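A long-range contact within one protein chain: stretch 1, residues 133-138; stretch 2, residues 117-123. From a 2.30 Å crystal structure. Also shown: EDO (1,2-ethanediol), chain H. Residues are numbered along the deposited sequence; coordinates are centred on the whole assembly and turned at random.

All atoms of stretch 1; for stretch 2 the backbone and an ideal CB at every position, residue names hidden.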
# COMPACT_ATOMS: atom_id res chain seq x y z
N MET A 133 3.89 -4.55 6.06
CA MET A 133 2.61 -3.92 5.83
C MET A 133 1.64 -4.43 6.87
O MET A 133 1.41 -5.62 6.95
CB MET A 133 2.09 -4.23 4.43
CG MET A 133 0.86 -3.42 4.08
SD MET A 133 0.17 -4.10 2.58
CE MET A 133 -0.88 -2.80 2.09
N LYS A 134 1.05 -3.51 7.66
CA LYS A 134 0.10 -3.83 8.72
C LYS A 134 -1.29 -3.31 8.40
O LYS A 134 -1.47 -2.19 7.90
CB LYS A 134 0.57 -3.26 10.08
CG LYS A 134 1.86 -3.89 10.60
CD LYS A 134 2.25 -3.34 11.97
CE LYS A 134 3.60 -3.82 12.46
NZ LYS A 134 3.61 -5.27 12.83
N MET A 135 -2.30 -4.14 8.70
CA MET A 135 -3.71 -3.85 8.47
C MET A 135 -4.52 -4.37 9.64
O MET A 135 -4.13 -5.35 10.27
CB MET A 135 -4.20 -4.53 7.18
CG MET A 135 -3.34 -4.26 6.00
SD MET A 135 -2.81 -5.76 5.21
CE MET A 135 -4.15 -5.98 4.02
N SER A 136 -5.67 -3.73 9.88
CA SER A 136 -6.59 -4.06 10.96
C SER A 136 -8.03 -3.82 10.53
O SER A 136 -8.34 -2.76 9.97
CB SER A 136 -6.28 -3.22 12.19
OG SER A 136 -6.77 -3.86 13.35
N TRP A 137 -8.92 -4.81 10.80
CA TRP A 137 -10.35 -4.68 10.51
C TRP A 137 -11.17 -5.37 11.57
O TRP A 137 -10.93 -6.54 11.85
CB TRP A 137 -10.69 -5.23 9.12
CG TRP A 137 -12.02 -4.76 8.59
CD1 TRP A 137 -13.18 -5.47 8.55
CD2 TRP A 137 -12.31 -3.47 8.04
NE1 TRP A 137 -14.17 -4.72 7.97
CE2 TRP A 137 -13.67 -3.49 7.63
CE3 TRP A 137 -11.55 -2.31 7.79
CZ2 TRP A 137 -14.28 -2.39 7.02
CZ3 TRP A 137 -12.15 -1.23 7.17
CH2 TRP A 137 -13.50 -1.27 6.79
N LYS A 138 -12.13 -4.64 12.20
CA LYS A 138 -13.01 -5.17 13.27
C LYS A 138 -12.22 -5.88 14.41
O LYS A 138 -12.65 -6.93 14.90
CB LYS A 138 -14.07 -6.13 12.68
CG LYS A 138 -15.01 -5.50 11.67
CD LYS A 138 -15.88 -6.58 11.03
CE LYS A 138 -17.03 -6.01 10.22
NZ LYS A 138 -17.88 -7.09 9.65
N UNK A 117 -18.32 5.13 2.70
CA UNK A 117 -18.32 4.66 4.10
C UNK A 117 -17.19 3.64 4.30
O UNK A 117 -16.76 3.41 5.44
CB UNK A 117 -19.67 4.04 4.47
N UNK A 118 -16.72 3.01 3.21
CA UNK A 118 -15.63 2.05 3.24
C UNK A 118 -14.26 2.77 3.20
O UNK A 118 -13.74 3.08 2.12
CB UNK A 118 -15.76 1.08 2.07
N UNK A 119 -13.71 3.07 4.40
CA UNK A 119 -12.44 3.77 4.62
C UNK A 119 -11.48 2.82 5.33
O UNK A 119 -11.81 2.30 6.40
CB UNK A 119 -12.64 5.05 5.43
N UNK A 120 -10.28 2.63 4.76
CA UNK A 120 -9.27 1.77 5.35
C UNK A 120 -7.84 2.29 5.15
O UNK A 120 -7.46 2.63 4.03
CB UNK A 120 -9.39 0.36 4.76
N UNK A 121 -7.05 2.29 6.24
CA UNK A 121 -5.65 2.68 6.25
C UNK A 121 -4.70 1.48 6.41
O UNK A 121 -4.89 0.65 7.32
CB UNK A 121 -5.41 3.69 7.38
N UNK A 122 -3.66 1.42 5.55
CA UNK A 122 -2.58 0.42 5.62
C UNK A 122 -1.31 1.13 6.08
O UNK A 122 -1.05 2.25 5.66
CB UNK A 122 -2.36 -0.27 4.27
N UNK A 123 -0.53 0.47 6.92
CA UNK A 123 0.69 1.02 7.50
C UNK A 123 1.92 0.24 7.03
O UNK A 123 1.89 -0.99 7.02
CB UNK A 123 0.61 1.00 9.03
C1 EDO H . -3.84 -0.61 10.93
O1 EDO H . -3.18 0.40 10.19
C2 EDO H . -2.81 -1.56 11.60
O2 EDO H . -1.84 -0.79 12.28

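Stretch 2 runs antiparallel to stretch 1, the strand axes approaching to 4.8 Å with 150° between their N-to-C directions. The pairing is tight at one end, where the CA atoms of Lys134 and position 123 lie 5.0 Å apart, and wide at the other, where the CA atoms of Trp137 and position 120 are 8.3 Å apart.

Position 117 has nothing of stretch 1 within 5.5 Å of its ideal CB, and phi/psi of -81/-21 lies outside the beta region. Almost any residue would serve here; the deposited one is Thr117, which makes no contact with stretch 1.

At position 118 CA-to-CB points sideways and the ideal CB is again free of neighbours, but the Trp137 indole lies within reach of a longer side chain. Polar or apolar groups of medium size would fit. The residue is Asp118, with chi1 in t; its OD1 comes to 3.7 Å from Trp137 CH2, in an oblique position relative to the ring, and both carboxylate oxygens are hydrogen-bonded elsewhere in the structure.

Position 119 points away, so stretch 1 sets little constraint; extended angles of -117/126 would agree with a beta-branched residue without requiring one. It is Val119, whose backbone makes the nearer approach: Val119 O sits 3.6 Å from Trp137 CZ3, at the ring edge near its plane.

Position 120 points toward stretch 1, its ideal CB 4.0 Å from Trp137 CZ3. Ahead lies the widened gap, long enough for an extended side chain such as Glu, Gln or Met; visible geometry does not single out a charge. Glu120 fills it with chi1 and chi2 both t, carrying OE2 to 3.7 Å from Trp137 CE3 and 4.4 Å from Met135 CB.

Position 121 points away, leaving side-chain choice open as far as stretch 1 is concerned. It is Thr121; its backbone O accepts a weak hydrogen bond of 3.4 Å from O1 of the ethanediol.

At position 122 the ideal CB is 3.7 Å from Met133 CE and 4.5 Å from Met135 CG, so two methionines offer an apolar surface, suited to an aromatic or a large aliphatic residue. Tyr122, with chi1 of -49° (m), places CD1 3.2 Å from Met135 CG, which lies at the ring edge, while Tyr122 CB packs 3.6 Å from Met133 CE. Met135 SD is 5.4 Å from the ring centroid and 56° off its normal, an oblique sulfur-aromatic contact.

Position 123 is the hydrogen-bonded partner of Lys134, their side chains on the same sheet face. Lys134 NZ, however, is 7.9 Å from the ideal CB, so no acid is called for; long polar, beta-branched or aromatic residues would also suit. In Glu123, N donates to Lys134 O (3.0 Å, 172°) and O accepts from Lys134 N (2.7 Å, 169°). Glu123 OE2 reaches 4.2 Å from Lys134 CD, but the lysine's end leads away; OE1 instead accepts a weak 3.1 Å hydrogen bond from ethanediol O2.

Stretch 2 (117-123) TDVETYE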
# COMPACT_ATOMS: atom_id res chain seq x y z
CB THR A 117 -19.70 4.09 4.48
OG1 THR A 117 -20.00 2.96 3.67
CG2 THR A 117 -20.82 5.13 4.37
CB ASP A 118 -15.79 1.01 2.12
CG ASP A 118 -15.07 -0.30 2.39
OD1 ASP A 118 -14.15 -0.31 3.24
OD2 ASP A 118 -15.43 -1.31 1.75
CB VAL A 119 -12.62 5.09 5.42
CG1 VAL A 119 -11.27 5.76 5.72
CG2 VAL A 119 -13.55 6.06 4.70
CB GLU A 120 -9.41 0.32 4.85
CG GLU A 120 -8.32 -0.58 5.42
CD GLU A 120 -8.55 -2.07 5.38
OE1 GLU A 120 -9.01 -2.57 4.33
OE2 GLU A 120 -8.16 -2.74 6.36
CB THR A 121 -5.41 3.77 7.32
OG1 THR A 121 -6.32 4.85 7.07
CG2 THR A 121 -3.97 4.31 7.31
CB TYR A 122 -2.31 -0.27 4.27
CG TYR A 122 -3.56 -0.79 3.60
CD1 TYR A 122 -4.33 -1.78 4.19
CD2 TYR A 122 -4.00 -0.25 2.39
CE1 TYR A 122 -5.49 -2.26 3.57
CE2 TYR A 122 -5.17 -0.70 1.78
CZ TYR A 122 -5.91 -1.72 2.37
OH TYR A 122 -7.04 -2.19 1.75
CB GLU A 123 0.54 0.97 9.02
CG GLU A 123 1.74 1.42 9.83
CD GLU A 123 1.59 1.17 11.32
OE1 GLU A 123 0.46 1.25 11.84
OE2 GLU A 123 2.63 0.88 11.97
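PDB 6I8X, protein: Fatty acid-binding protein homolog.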